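Local coordinates for separin (Saccharomyces cerevisiae, PDB 5U1T), which is a caspase-like cysteine protease that cleaves the cohesin subunit MCD1/SCC1 at the onset of anaphase, allowing the chromosomes to separate, at residues N1129-P1141 and S1354-C1366. Sequence-based numbering, arbitrary orientation.
Sequences NLNINVITIDFCP and SIFHTFLVVSSSC
Asn1133 and Ile1135 of one strand alternate with Phe1359 and Val1361 of the other in the backbone exchange of a parallel pair, a compact example of how distant stretches of chain become neighbours in a sheet. Phe1359 N donates to Asn1133 O (2.9 Å) and its carbonyl O receives Ile1135 N (2.8 Å), so both its backbone polar atoms are bound to the same neighbouring strand, straddling Val1134. Farther along, Val1361 repeats the pattern, although its N reaches Ile1135 O from well above the carbonyl plane.

Side chains sort onto two faces. On one, the CD1 methyl of Ile1132 meets the Phe1359 ring at its edge, 3.6 Å from CD2, while CD2 of His1357 lies over a ring face. Next come Val1134 CG1 against Phe1359 CB, then Thr1136 and Val1361 side by side, with Thr1136 CG2 3.5 Å from Val1361 CB. On the other face, Leu1360 CD2 touches both Ile1135 CB and Ile1137 CD1.

At the strand entrance, Asn1131 O accepts a nearly straight bond from Phe1356 N (2.8 Å). With CG trans to the backbone N (chi1 -179°), the Asn1131 amide crosses Ile1355 at a slant, OD1 against its CG2, and ND2 bonds Ser1354 O (3.1 Å). A leucine here would probably leave the Ser1354 carbonyl without this donor and Ile1355 without its amide neighbour. At the far end, Cys1366 SG packs near Ile1137 CG2 (4.1 Å).

The two imidazole nitrogens of His1357 are held by Ser1381 and Thr1383, which would hold the imidazole with its CD2 over the face of the Phe1359 ring. Strand 1146-1152 flanks 1132-1139 and strand 1382-1385 flanks 1353-1362, making this pair interior to a mixed sheet of the protease region; helix 1388-1397 covers the Val1134, Thr1136 and Phe1359 face through Leu1391 and Tyr1388.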
ATOM      1  N   ASN A1129      15.623  50.326  24.839  1.00 72.06           N
ATOM      2  CA  ASN A1129      15.645  51.213  26.000  1.00 78.38           C
ATOM      3  C   ASN A1129      14.262  51.559  26.543  1.00 77.23           C
ATOM      4  O   ASN A1129      14.098  52.555  27.257  1.00 79.12           O
ATOM      5  CB  ASN A1129      16.394  52.508  25.691  1.00 81.67           C
ATOM      6  CG  ASN A1129      17.025  53.108  26.937  1.00 85.12           C
ATOM      7  OD1 ASN A1129      17.439  52.376  27.843  1.00 87.24           O
ATOM      8  ND2 ASN A1129      17.077  54.432  27.007  1.00 87.13           N
ATOM      9  N   LEU A1130      13.273  50.736  26.209  1.00 73.02           N
ATOM     10  CA  LEU A1130      11.932  50.932  26.723  1.00 74.81           C
ATOM     11  C   LEU A1130      11.898  50.713  28.224  1.00 76.03           C
ATOM     12  O   LEU A1130      12.430  49.730  28.745  1.00 72.95           O
ATOM     13  CB  LEU A1130      10.947  50.002  26.030  1.00 75.21           C
ATOM     14  CG  LEU A1130      10.750  50.316  24.550  1.00 76.40           C
ATOM     15  CD1 LEU A1130       9.751  49.342  23.920  1.00 73.69           C
ATOM     16  CD2 LEU A1130      10.315  51.765  24.355  1.00 72.16           C
ATOM     17  N   ASN A1131      11.280  51.664  28.911  1.00 74.58           N
ATOM     18  CA  ASN A1131      11.090  51.588  30.352  1.00 76.11           C
ATOM     19  C   ASN A1131       9.895  50.682  30.663  1.00 70.46           C
ATOM     20  O   ASN A1131       8.828  51.147  31.072  1.00 69.33           O
ATOM     21  CB  ASN A1131      10.896  52.996  30.932  1.00 79.05           C
ATOM     22  CG  ASN A1131      10.713  52.998  32.441  1.00 77.73           C
ATOM     23  OD1 ASN A1131      11.336  52.209  33.168  1.00 73.35           O
ATOM     24  ND2 ASN A1131       9.847  53.893  32.925  1.00 73.36           N
ATOM     25  N   ILE A1132      10.080  49.384  30.433  1.00 73.45           N
ATOM     26  CA  ILE A1132       9.045  48.385  30.688  1.00 68.38           C
ATOM     27  C   ILE A1132       9.624  47.158  31.348  1.00 65.04           C
ATOM     28  O   ILE A1132      10.832  46.943  31.334  1.00 60.29           O
ATOM     29  CB  ILE A1132       8.338  47.928  29.398  1.00 69.25           C
ATOM     30  CG1 ILE A1132       9.363  47.551  28.322  1.00 72.06           C
ATOM     31  CG2 ILE A1132       7.380  48.986  28.914  1.00 66.86           C
ATOM     32  CD1 ILE A1132       8.744  46.921  27.106  1.00 66.04           C
ATOM     33  N   ASN A1133       8.747  46.361  31.942  1.00 61.98           N
ATOM     34  CA  ASN A1133       9.104  45.016  32.354  1.00 63.60           C
ATOM     35  C   ASN A1133       8.538  44.022  31.353  1.00 63.06           C
ATOM     36  O   ASN A1133       7.426  44.203  30.831  1.00 59.08           O
ATOM     37  CB  ASN A1133       8.581  44.688  33.746  1.00 62.21           C
ATOM     38  CG  ASN A1133       9.308  45.426  34.836  1.00 54.52           C
ATOM     39  OD1 ASN A1133      10.397  45.959  34.630  1.00 56.04           O
ATOM     40  ND2 ASN A1133       8.715  45.442  36.020  1.00 54.28           N
ATOM     41  N   VAL A1134       9.323  42.992  31.066  1.00 65.15           N
ATOM     42  CA  VAL A1134       8.844  41.875  30.277  1.00 59.07           C
ATOM     43  C   VAL A1134       9.077  40.629  31.107  1.00 52.73           C
ATOM     44  O   VAL A1134      10.204  40.240  31.365  1.00 56.11           O
ATOM     45  CB  VAL A1134       9.543  41.781  28.927  1.00 60.16           C
ATOM     46  CG1 VAL A1134       8.684  40.994  27.971  1.00 65.35           C
ATOM     47  CG2 VAL A1134       9.785  43.167  28.366  1.00 60.38           C
ATOM     48  N   ILE A1135       7.992  40.030  31.559  1.00 52.27           N
ATOM     49  CA  ILE A1135       8.068  38.968  32.536  1.00 55.11           C
ATOM     50  C   ILE A1135       7.435  37.696  31.978  1.00 56.98           C
ATOM     51  O   ILE A1135       6.250  37.694  31.626  1.00 54.34           O
ATOM     52  CB  ILE A1135       7.376  39.383  33.828  1.00 50.36           C
ATOM     53  CG1 ILE A1135       8.105  40.588  34.418  1.00 57.47           C
ATOM     54  CG2 ILE A1135       7.334  38.244  34.807  1.00 53.13           C
ATOM     55  CD1 ILE A1135       7.490  41.152  35.683  1.00 53.36           C
ATOM     56  N   THR A1136       8.224  36.625  31.879  1.00 56.82           N
ATOM     57  CA  THR A1136       7.683  35.349  31.419  1.00 58.99           C
ATOM     58  C   THR A1136       7.140  34.576  32.624  1.00 56.70           C
ATOM     59  O   THR A1136       7.625  34.729  33.757  1.00 59.76           O
ATOM     60  CB  THR A1136       8.734  34.514  30.639  1.00 58.66           C
ATOM     61  OG1 THR A1136       9.829  34.194  31.495  1.00 65.99           O
ATOM     62  CG2 THR A1136       9.294  35.315  29.480  1.00 61.26           C
ATOM     63  N   ILE A1137       6.084  33.814  32.371  1.00 54.89           N
ATOM     64  CA  ILE A1137       5.456  32.932  33.349  1.00 54.87           C
ATOM     65  C   ILE A1137       5.322  31.556  32.691  1.00 60.15           C
ATOM     66  O   ILE A1137       4.621  31.371  31.672  1.00 59.89           O
ATOM     67  CB  ILE A1137       4.070  33.436  33.815  1.00 52.75           C
ATOM     68  CG1 ILE A1137       4.148  34.887  34.277  1.00 53.81           C
ATOM     69  CG2 ILE A1137       3.492  32.537  34.902  1.00 48.41           C
ATOM     70  CD1 ILE A1137       2.854  35.407  34.848  1.00 53.40           C
ATOM     71  N   ASP A1138       6.022  30.590  33.255  1.00 61.95           N
ATOM     72  CA  ASP A1138       6.152  29.309  32.597  1.00 62.75           C
ATOM     73  C   ASP A1138       6.077  28.222  33.642  1.00 63.18           C
ATOM     74  O   ASP A1138       6.131  28.490  34.846  1.00 60.56           O
ATOM     75  CB  ASP A1138       7.460  29.234  31.808  1.00 59.88           C
ATOM     76  CG  ASP A1138       7.284  28.583  30.456  1.00 75.67           C
ATOM     77  OD1 ASP A1138       6.622  27.501  30.386  1.00 80.50           O
ATOM     78  OD2 ASP A1138       7.788  29.168  29.454  1.00 75.21           O
ATOM     79  N   PHE A1139       5.923  26.993  33.178  1.00 63.04           N
ATOM     80  CA  PHE A1139       5.837  25.887  34.102  1.00 60.41           C
ATOM     81  C   PHE A1139       6.879  24.859  33.733  1.00 61.91           C
ATOM     82  O   PHE A1139       7.092  24.591  32.548  1.00 67.37           O
ATOM     83  CB  PHE A1139       4.444  25.303  34.085  1.00 62.57           C
ATOM     84  CG  PHE A1139       4.320  24.035  34.851  1.00 67.54           C
ATOM     85  CD1 PHE A1139       4.571  24.006  36.211  1.00 63.00           C
ATOM     86  CD2 PHE A1139       3.933  22.866  34.214  1.00 63.98           C
ATOM     87  CE1 PHE A1139       4.439  22.838  36.922  1.00 62.39           C
ATOM     88  CE2 PHE A1139       3.798  21.694  34.922  1.00 61.60           C
ATOM     89  CZ  PHE A1139       4.050  21.680  36.275  1.00 63.69           C
ATOM     90  N   CYS A1140       7.554  24.314  34.739  1.00 61.19           N
ATOM     91  CA  CYS A1140       8.603  23.332  34.492  1.00 60.35           C
ATOM     92  C   CYS A1140       8.032  21.930  34.582  1.00 66.97           C
ATOM     93  O   CYS A1140       7.651  21.464  35.663  1.00 60.77           O
ATOM     94  CB  CYS A1140       9.762  23.495  35.471  1.00 65.42           C
ATOM     95  SG  CYS A1140      11.174  22.409  35.131  1.00 73.32           S
ATOM     96  N   PRO A1141       7.950  21.263  33.424  1.00 70.32           N
ATOM     97  CA  PRO A1141       7.388  19.911  33.304  1.00 71.35           C
ATOM     98  C   PRO A1141       8.189  18.907  34.158  1.00 73.26           C
ATOM     99  O   PRO A1141       7.629  18.135  34.955  1.00 71.11           O
ATOM    100  CB  PRO A1141       7.517  19.609  31.799  1.00 72.41           C
ATOM    101  CG  PRO A1141       8.646  20.509  31.311  1.00 69.49           C
ATOM    102  CD  PRO A1141       8.546  21.752  32.162  1.00 66.79           C
ATOM    103  N   SER A1354       8.349  54.801  38.175  1.00 87.31           N
ATOM    104  CA  SER A1354       8.010  53.423  37.884  1.00 78.35           C
ATOM    105  C   SER A1354       8.129  53.145  36.390  1.00 73.80           C
ATOM    106  O   SER A1354       8.279  54.071  35.586  1.00 72.54           O
ATOM    107  CB  SER A1354       6.603  53.126  38.395  1.00 73.35           C
ATOM    108  OG  SER A1354       5.665  54.001  37.805  1.00 74.09           O
ATOM    109  N   ILE A1355       8.077  51.866  36.017  1.00 78.01           N
ATOM    110  CA  ILE A1355       8.094  51.506  34.612  1.00 68.04           C
ATOM    111  C   ILE A1355       6.731  51.840  34.038  1.00 68.32           C
ATOM    112  O   ILE A1355       5.775  52.087  34.776  1.00 62.09           O
ATOM    113  CB  ILE A1355       8.464  50.012  34.378  1.00 68.73           C
ATOM    114  CG1 ILE A1355       7.617  49.061  35.239  1.00 66.24           C
ATOM    115  CG2 ILE A1355       9.950  49.781  34.643  1.00 63.89           C
ATOM    116  CD1 ILE A1355       6.350  48.551  34.563  1.00 64.96           C
ATOM    117  N   PHE A1356       6.664  51.850  32.713  1.00 69.90           N
ATOM    118  CA  PHE A1356       5.529  52.371  31.973  1.00 68.76           C
ATOM    119  C   PHE A1356       4.450  51.319  31.707  1.00 68.57           C
ATOM    120  O   PHE A1356       3.258  51.625  31.666  1.00 64.32           O
ATOM    121  CB  PHE A1356       6.039  52.949  30.655  1.00 71.80           C
ATOM    122  CG  PHE A1356       4.961  53.495  29.762  1.00 80.86           C
ATOM    123  CD1 PHE A1356       4.312  52.666  28.843  1.00 72.91           C
ATOM    124  CD2 PHE A1356       4.622  54.857  29.814  1.00 86.18           C
ATOM    125  CE1 PHE A1356       3.326  53.164  28.019  1.00 76.35           C
ATOM    126  CE2 PHE A1356       3.635  55.383  28.977  1.00 84.28           C
ATOM    127  CZ  PHE A1356       2.982  54.532  28.085  1.00 84.93           C
ATOM    128  N   HIS A1357       4.881  50.078  31.512  1.00 70.27           N
ATOM    129  CA  HIS A1357       3.981  49.002  31.110  1.00 69.58           C
ATOM    130  C   HIS A1357       4.625  47.656  31.384  1.00 59.03           C
ATOM    131  O   HIS A1357       5.841  47.538  31.423  1.00 63.04           O
ATOM    132  CB  HIS A1357       3.615  49.134  29.621  1.00 72.20           C
ATOM    133  CG  HIS A1357       2.621  48.118  29.144  1.00 66.53           C
ATOM    134  ND1 HIS A1357       1.301  48.123  29.540  1.00 61.79           N
ATOM    135  CD2 HIS A1357       2.757  47.060  28.310  1.00 61.51           C
ATOM    136  CE1 HIS A1357       0.668  47.111  28.973  1.00 63.36           C
ATOM    137  NE2 HIS A1357       1.529  46.450  28.222  1.00 65.11           N
ATOM    138  N   THR A1358       3.796  46.647  31.578  1.00 59.23           N
ATOM    139  CA  THR A1358       4.282  45.301  31.813  1.00 62.90           C
ATOM    140  C   THR A1358       3.790  44.335  30.771  1.00 58.49           C
ATOM    141  O   THR A1358       2.586  44.113  30.637  1.00 58.92           O
ATOM    142  CB  THR A1358       3.844  44.795  33.177  1.00 61.46           C
ATOM    143  OG1 THR A1358       4.411  45.641  34.183  1.00 65.57           O
ATOM    144  CG2 THR A1358       4.299  43.365  33.385  1.00 51.07           C
ATOM    145  N   PHE A1359       4.726  43.755  30.033  1.00 61.22           N
ATOM    146  CA  PHE A1359       4.404  42.671  29.116  1.00 57.71           C
ATOM    147  C   PHE A1359       4.579  41.331  29.822  1.00 57.11           C
ATOM    148  O   PHE A1359       5.660  41.019  30.326  1.00 53.80           O
ATOM    149  CB  PHE A1359       5.271  42.747  27.857  1.00 58.31           C
ATOM    150  CG  PHE A1359       4.916  43.892  26.948  1.00 62.04           C
ATOM    151  CD1 PHE A1359       3.734  43.872  26.215  1.00 62.12           C
ATOM    152  CD2 PHE A1359       5.758  44.983  26.819  1.00 64.57           C
ATOM    153  CE1 PHE A1359       3.404  44.907  25.384  1.00 62.33           C
ATOM    154  CE2 PHE A1359       5.428  46.035  25.989  1.00 63.23           C
ATOM    155  CZ  PHE A1359       4.251  46.001  25.275  1.00 61.74           C
ATOM    156  N   LEU A1360       3.494  40.568  29.901  1.00 50.00           N
ATOM    157  CA  LEU A1360       3.556  39.186  30.371  1.00 54.24           C
ATOM    158  C   LEU A1360       3.660  38.211  29.207  1.00 54.41           C
ATOM    159  O   LEU A1360       2.687  37.979  28.481  1.00 56.13           O
ATOM    160  CB  LEU A1360       2.330  38.827  31.203  1.00 54.14           C
ATOM    161  CG  LEU A1360       2.115  39.504  32.542  1.00 54.37           C
ATOM    162  CD1 LEU A1360       0.836  38.974  33.151  1.00 53.28           C
ATOM    163  CD2 LEU A1360       3.304  39.232  33.424  1.00 52.88           C
ATOM    164  N   VAL A1361       4.840  37.652  29.014  1.00 50.11           N
ATOM    165  CA  VAL A1361       4.980  36.548  28.084  1.00 54.71           C
ATOM    166  C   VAL A1361       4.409  35.301  28.740  1.00 54.14           C
ATOM    167  O   VAL A1361       5.061  34.692  29.587  1.00 52.10           O
ATOM    168  CB  VAL A1361       6.428  36.321  27.701  1.00 56.25           C
ATOM    169  CG1 VAL A1361       6.545  35.151  26.730  1.00 57.35           C
ATOM    170  CG2 VAL A1361       7.008  37.586  27.123  1.00 53.47           C
ATOM    171  N   VAL A1362       3.188  34.941  28.365  1.00 46.31           N
ATOM    172  CA  VAL A1362       2.489  33.839  29.014  1.00 52.99           C
ATOM    173  C   VAL A1362       2.510  32.562  28.161  1.00 57.47           C
ATOM    174  O   VAL A1362       2.004  32.538  27.034  1.00 56.40           O
ATOM    175  CB  VAL A1362       1.033  34.232  29.336  1.00 53.88           C
ATOM    176  CG1 VAL A1362       0.308  33.085  30.029  1.00 53.65           C
ATOM    177  CG2 VAL A1362       1.018  35.498  30.217  1.00 59.06           C
ATOM    178  N   SER A1363       3.122  31.512  28.698  1.00 60.00           N
ATOM    179  CA  SER A1363       3.218  30.240  27.985  1.00 59.88           C
ATOM    180  C   SER A1363       1.828  29.634  27.854  1.00 59.22           C
ATOM    181  O   SER A1363       0.956  29.906  28.678  1.00 62.81           O
ATOM    182  CB  SER A1363       4.153  29.274  28.711  1.00 64.26           C
ATOM    183  OG  SER A1363       3.521  28.707  29.851  1.00 64.16           O
ATOM    184  N   SER A1364       1.621  28.821  26.824  1.00 57.17           N
ATOM    185  CA  SER A1364       0.321  28.196  26.608  1.00 58.12           C
ATOM    186  C   SER A1364      -0.145  27.410  27.847  1.00 58.15           C
ATOM    187  O   SER A1364      -1.337  27.390  28.166  1.00 52.57           O
ATOM    188  CB  SER A1364       0.353  27.287  25.354  1.00 62.55           C
ATOM    189  OG  SER A1364       1.174  26.129  25.504  1.00 59.34           O
ATOM    190  N   SER A1365       0.785  26.788  28.567  1.00 56.82           N
ATOM    191  CA  SER A1365       0.394  26.030  29.744  1.00 53.85           C
ATOM    192  C   SER A1365      -0.141  26.941  30.847  1.00 65.52           C
ATOM    193  O   SER A1365      -0.925  26.495  31.689  1.00 70.09           O
ATOM    194  CB  SER A1365       1.555  25.200  30.277  1.00 55.08           C
ATOM    195  OG  SER A1365       2.530  26.018  30.883  1.00 62.06           O
ATOM    196  N   CYS A1366       0.259  28.214  30.837  1.00 56.73           N
ATOM    197  CA  CYS A1366      -0.156  29.135  31.886  1.00 56.32           C
ATOM    198  C   CYS A1366      -1.266  30.097  31.466  1.00 55.71           C
ATOM    199  O   CYS A1366      -1.750  30.879  32.274  1.00 54.41           O
ATOM    200  CB  CYS A1366       1.045  29.949  32.378  1.00 58.51           C
ATOM    201  SG  CYS A1366       2.345  28.992  33.188  1.00 59.40           S
TER